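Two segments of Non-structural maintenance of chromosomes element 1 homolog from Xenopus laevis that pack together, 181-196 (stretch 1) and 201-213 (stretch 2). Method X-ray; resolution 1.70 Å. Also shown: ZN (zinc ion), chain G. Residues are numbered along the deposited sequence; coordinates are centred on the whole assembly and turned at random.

Stretch 1 181-196: AKICNVCRKVAIQSQL
Stretch 2 201-213: GIPLHLQCAGKYF

A zinc ion is the pin of this contact, and the two stretches close around it, burying 933 Å² in all. Stretch 1 supplies Cys-184 SG (2.3 Å from ZN) and Cys-187 SG (2.2 Å); stretch 2 supplies His-205 ND1 (2.1 Å) and Cys-208 SG (2.4 Å). The cysteine rotamers are t at Cys-184, p at Cys-187 and m at Cys-208.

Stretch 1 first turns back on itself, with Cys-184 N to Lys-189 O at 2.9 Å and Ala-191 N to Lys-182 O at 2.9 Å. The resulting hollow takes the His-205 imidazole (chi1 -72°, chi2 114°). Its CA-to-CB bond points away, yet the ring end swings back: NE2 donates to Val-190 O at 2.8 Å, and Ala-191 CB covers one face, 3.4 Å from NE2. One ring thus binds metal and backbone together. Cys-184 SG also accepts a hydrogen bond from His-205 N at 3.4 Å.

Beyond the loop, Gln-195 and Leu-196 run antiparallel to Pro-203 and Leu-204. Gln-195 N to Leu-204 O (2.8 Å) and Leu-204 N to Gln-195 O (2.9 Å) fix the register; Leu-196 faces Pro-203 as the non-hydrogen-bonded pair, CA to CA 4.5 Å. These two side chains share a sheet face, Leu-196 CD2 lying 3.6 Å from Pro-203 CB. The proline ring also meets the weakly bonded strand about 182-183, its CG 3.6 Å from Lys-182 CB, while Asn-185 N reaches Pro-203 O at 3.0 Å.

On the face of Gln-195 and Leu-204, Leu-204 (m, t) sends CD2 against the Cys-184 to Val-186 segment, 3.7 Å from Cys-184 SG and 3.6 Å from Val-186 CG2. Val-186 (chi1 163°) is the answering bump: its CB lies 4.0 Å from Cys-208 CB, and CG2 4.0 Å from Tyr-212 CD1. His-205 sits at the N-cap position, right before helix 206-212, whose first turn brings Cys-208 SG into the zinc site.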

# COMPACT_ATOMS: atom_id res chain seq x y z
N ALA A 181 -25.54 -8.62 -13.03
CA ALA A 181 -24.25 -9.29 -12.96
C ALA A 181 -24.35 -10.70 -13.55
O ALA A 181 -25.33 -11.41 -13.32
CB ALA A 181 -23.75 -9.37 -11.52
N LYS A 182 -23.34 -11.09 -14.30
CA LYS A 182 -23.28 -12.43 -14.87
C LYS A 182 -22.90 -13.42 -13.78
O LYS A 182 -21.86 -13.27 -13.13
CB LYS A 182 -22.27 -12.49 -16.01
CG LYS A 182 -22.61 -11.60 -17.21
CD LYS A 182 -21.45 -11.54 -18.20
CE LYS A 182 -21.69 -10.51 -19.29
NZ LYS A 182 -21.90 -9.12 -18.78
N ILE A 183 -23.73 -14.44 -13.58
CA ILE A 183 -23.45 -15.53 -12.65
C ILE A 183 -23.21 -16.79 -13.48
O ILE A 183 -24.13 -17.27 -14.15
CB ILE A 183 -24.60 -15.75 -11.66
CG1 ILE A 183 -24.89 -14.46 -10.89
CG2 ILE A 183 -24.28 -16.88 -10.69
CD1 ILE A 183 -23.74 -14.00 -10.01
N CYS A 184 -21.98 -17.31 -13.44
CA CYS A 184 -21.61 -18.45 -14.27
C CYS A 184 -22.55 -19.63 -14.03
O CYS A 184 -22.80 -20.02 -12.89
CB CYS A 184 -20.17 -18.87 -13.98
SG CYS A 184 -19.62 -20.34 -14.91
N ASN A 185 -23.07 -20.20 -15.12
CA ASN A 185 -24.05 -21.26 -14.96
C ASN A 185 -23.43 -22.53 -14.40
O ASN A 185 -24.15 -23.36 -13.82
CB ASN A 185 -24.75 -21.55 -16.30
CG ASN A 185 -26.00 -22.39 -16.14
OD1 ASN A 185 -27.03 -21.91 -15.64
ND2 ASN A 185 -25.93 -23.64 -16.57
N VAL A 186 -22.12 -22.69 -14.51
CA VAL A 186 -21.43 -23.89 -14.04
C VAL A 186 -20.96 -23.75 -12.60
O VAL A 186 -21.25 -24.60 -11.75
CB VAL A 186 -20.26 -24.23 -14.99
CG1 VAL A 186 -19.29 -25.20 -14.33
CG2 VAL A 186 -20.78 -24.81 -16.28
N CYS A 187 -20.21 -22.69 -12.27
CA CYS A 187 -19.65 -22.58 -10.93
C CYS A 187 -20.42 -21.63 -10.02
O CYS A 187 -20.14 -21.60 -8.82
CB CYS A 187 -18.18 -22.12 -11.00
SG CYS A 187 -17.98 -20.41 -11.57
N ARG A 188 -21.38 -20.87 -10.57
CA ARG A 188 -22.27 -19.98 -9.82
C ARG A 188 -21.53 -18.81 -9.17
O ARG A 188 -22.02 -18.23 -8.19
CB ARG A 188 -23.07 -20.76 -8.77
CG ARG A 188 -23.83 -21.95 -9.33
CD ARG A 188 -25.01 -21.50 -10.18
NE ARG A 188 -25.84 -20.53 -9.47
CZ ARG A 188 -26.81 -20.85 -8.62
NH1 ARG A 188 -27.51 -19.89 -8.02
NH2 ARG A 188 -27.09 -22.12 -8.37
N LYS A 189 -20.37 -18.43 -9.69
CA LYS A 189 -19.66 -17.25 -9.24
C LYS A 189 -19.75 -16.14 -10.28
O LYS A 189 -20.03 -16.39 -11.46
CB LYS A 189 -18.19 -17.57 -8.95
CG LYS A 189 -17.98 -18.62 -7.88
CD LYS A 189 -16.53 -19.04 -7.78
CE LYS A 189 -16.30 -19.90 -6.55
NZ LYS A 189 -16.78 -19.20 -5.33
N VAL A 190 -19.52 -14.91 -9.83
CA VAL A 190 -19.53 -13.76 -10.74
C VAL A 190 -18.56 -14.00 -11.89
O VAL A 190 -17.44 -14.49 -11.70
CB VAL A 190 -19.16 -12.47 -9.98
CG1 VAL A 190 -18.86 -11.34 -10.95
CG2 VAL A 190 -20.29 -12.08 -9.04
N ALA A 191 -19.00 -13.67 -13.10
CA ALA A 191 -18.15 -13.69 -14.27
C ALA A 191 -18.12 -12.29 -14.86
O ALA A 191 -19.18 -11.68 -15.07
CB ALA A 191 -18.65 -14.69 -15.32
N ILE A 192 -16.92 -11.77 -15.10
CA ILE A 192 -16.76 -10.49 -15.76
C ILE A 192 -16.52 -10.74 -17.25
O ILE A 192 -17.27 -10.27 -18.10
CB ILE A 192 -15.64 -9.66 -15.12
CG1 ILE A 192 -15.95 -9.38 -13.65
CG2 ILE A 192 -15.47 -8.36 -15.85
CD1 ILE A 192 -17.24 -8.62 -13.42
N GLN A 193 -15.47 -11.50 -17.56
CA GLN A 193 -15.30 -12.05 -18.90
C GLN A 193 -15.96 -13.42 -18.97
O GLN A 193 -15.88 -14.20 -18.02
CB GLN A 193 -13.81 -12.16 -19.26
CG GLN A 193 -13.10 -10.82 -19.25
CD GLN A 193 -11.65 -10.93 -19.68
OE1 GLN A 193 -10.74 -10.70 -18.89
NE2 GLN A 193 -11.44 -11.27 -20.95
N SER A 194 -16.63 -13.69 -20.08
CA SER A 194 -17.45 -14.89 -20.16
C SER A 194 -17.72 -15.22 -21.62
O SER A 194 -17.47 -14.41 -22.52
CB SER A 194 -18.78 -14.71 -19.42
OG SER A 194 -19.60 -13.79 -20.13
N GLN A 195 -18.24 -16.42 -21.84
CA GLN A 195 -18.93 -16.76 -23.08
C GLN A 195 -20.42 -16.77 -22.80
O GLN A 195 -20.88 -17.39 -21.83
CB GLN A 195 -18.48 -18.13 -23.60
CG GLN A 195 -17.06 -18.17 -24.08
CD GLN A 195 -16.75 -19.46 -24.81
OE1 GLN A 195 -17.48 -20.44 -24.69
NE2 GLN A 195 -15.67 -19.45 -25.60
N LEU A 196 -21.19 -16.08 -23.64
CA LEU A 196 -22.63 -15.96 -23.47
C LEU A 196 -23.35 -16.83 -24.48
O LEU A 196 -22.95 -16.91 -25.65
CB LEU A 196 -23.08 -14.51 -23.63
CG LEU A 196 -22.50 -13.49 -22.65
CD1 LEU A 196 -22.73 -12.09 -23.19
CD2 LEU A 196 -23.16 -13.68 -21.28
N GLY A 201 -28.67 -15.95 -23.35
CA GLY A 201 -27.88 -14.98 -22.61
C GLY A 201 -27.15 -15.49 -21.38
O GLY A 201 -26.47 -14.68 -20.72
N ILE A 202 -27.24 -16.77 -21.05
CA ILE A 202 -26.59 -17.23 -19.82
C ILE A 202 -25.08 -17.20 -20.01
O ILE A 202 -24.58 -17.43 -21.12
CB ILE A 202 -27.05 -18.62 -19.38
CG1 ILE A 202 -26.73 -19.68 -20.44
CG2 ILE A 202 -28.53 -18.60 -18.97
CD1 ILE A 202 -25.50 -20.50 -20.12
N PRO A 203 -24.32 -16.92 -18.96
CA PRO A 203 -22.87 -16.82 -19.09
C PRO A 203 -22.14 -18.05 -18.55
O PRO A 203 -22.62 -18.70 -17.62
CB PRO A 203 -22.55 -15.58 -18.24
CG PRO A 203 -23.54 -15.68 -17.11
CD PRO A 203 -24.79 -16.36 -17.67
N LEU A 204 -20.98 -18.35 -19.13
CA LEU A 204 -20.03 -19.28 -18.55
C LEU A 204 -18.66 -18.62 -18.52
O LEU A 204 -18.29 -17.93 -19.47
CB LEU A 204 -19.93 -20.59 -19.34
CG LEU A 204 -21.10 -21.57 -19.24
CD1 LEU A 204 -20.69 -22.94 -19.79
CD2 LEU A 204 -21.56 -21.68 -17.80
N HIS A 205 -17.91 -18.82 -17.43
CA HIS A 205 -16.49 -18.47 -17.46
C HIS A 205 -15.81 -19.21 -18.61
O HIS A 205 -16.20 -20.32 -18.97
CB HIS A 205 -15.78 -18.85 -16.16
CG HIS A 205 -16.14 -17.99 -14.99
ND1 HIS A 205 -16.83 -18.48 -13.90
CD2 HIS A 205 -15.87 -16.69 -14.72
CE1 HIS A 205 -16.98 -17.50 -13.01
NE2 HIS A 205 -16.41 -16.41 -13.49
N LEU A 206 -14.77 -18.58 -19.17
CA LEU A 206 -14.05 -19.23 -20.27
C LEU A 206 -13.44 -20.55 -19.83
O LEU A 206 -13.50 -21.54 -20.56
CB LEU A 206 -12.98 -18.29 -20.83
CG LEU A 206 -13.37 -17.63 -22.15
CD1 LEU A 206 -14.47 -16.59 -21.93
CD2 LEU A 206 -12.16 -17.00 -22.85
N GLN A 207 -12.88 -20.59 -18.61
CA GLN A 207 -12.36 -21.86 -18.10
C GLN A 207 -13.48 -22.85 -17.82
O GLN A 207 -13.30 -24.06 -18.01
CB GLN A 207 -11.55 -21.62 -16.82
CG GLN A 207 -10.04 -21.62 -17.03
CD GLN A 207 -9.47 -20.22 -17.14
OE1 GLN A 207 -9.75 -19.35 -16.30
NE2 GLN A 207 -8.67 -19.98 -18.18
N CYS A 208 -14.65 -22.37 -17.39
CA CYS A 208 -15.74 -23.29 -17.12
C CYS A 208 -16.36 -23.83 -18.40
O CYS A 208 -16.84 -24.97 -18.42
CB CYS A 208 -16.80 -22.60 -16.25
SG CYS A 208 -16.19 -22.17 -14.60
N ALA A 209 -16.36 -23.03 -19.47
CA ALA A 209 -16.83 -23.55 -20.76
C ALA A 209 -15.91 -24.65 -21.27
O ALA A 209 -16.38 -25.66 -21.80
CB ALA A 209 -16.93 -22.41 -21.78
N GLY A 210 -14.59 -24.46 -21.12
CA GLY A 210 -13.66 -25.50 -21.54
C GLY A 210 -13.86 -26.81 -20.80
O GLY A 210 -13.76 -27.88 -21.39
N LYS A 211 -14.14 -26.74 -19.50
CA LYS A 211 -14.39 -27.95 -18.73
C LYS A 211 -15.73 -28.57 -19.10
O LYS A 211 -15.81 -29.76 -19.44
CB LYS A 211 -14.34 -27.63 -17.23
CG LYS A 211 -12.94 -27.40 -16.69
CD LYS A 211 -12.98 -26.78 -15.30
CE LYS A 211 -13.94 -27.52 -14.38
NZ LYS A 211 -14.07 -26.84 -13.06
N TYR A 212 -16.81 -27.78 -19.05
CA TYR A 212 -18.15 -28.32 -19.23
C TYR A 212 -18.33 -28.94 -20.61
O TYR A 212 -18.99 -29.98 -20.75
CB TYR A 212 -19.19 -27.22 -18.99
CG TYR A 212 -20.62 -27.66 -19.20
CD1 TYR A 212 -21.35 -28.24 -18.16
CD2 TYR A 212 -21.26 -27.48 -20.42
CE1 TYR A 212 -22.66 -28.63 -18.34
CE2 TYR A 212 -22.57 -27.87 -20.62
CZ TYR A 212 -23.27 -28.45 -19.57
OH TYR A 212 -24.57 -28.84 -19.77
N PHE A 213 -17.75 -28.33 -21.64
CA PHE A 213 -17.92 -28.78 -23.01
C PHE A 213 -16.81 -29.71 -23.47
O PHE A 213 -16.71 -29.99 -24.67
CB PHE A 213 -18.01 -27.57 -23.95
CG PHE A 213 -19.27 -26.76 -23.80
CD1 PHE A 213 -20.52 -27.37 -23.82
CD2 PHE A 213 -19.21 -25.38 -23.64
CE1 PHE A 213 -21.68 -26.62 -23.69
CE2 PHE A 213 -20.36 -24.63 -23.51
CZ PHE A 213 -21.60 -25.25 -23.53
ZN ZN G . -17.59 -20.46 -13.76
O HOH W 1 -13.83 -16.04 -18.08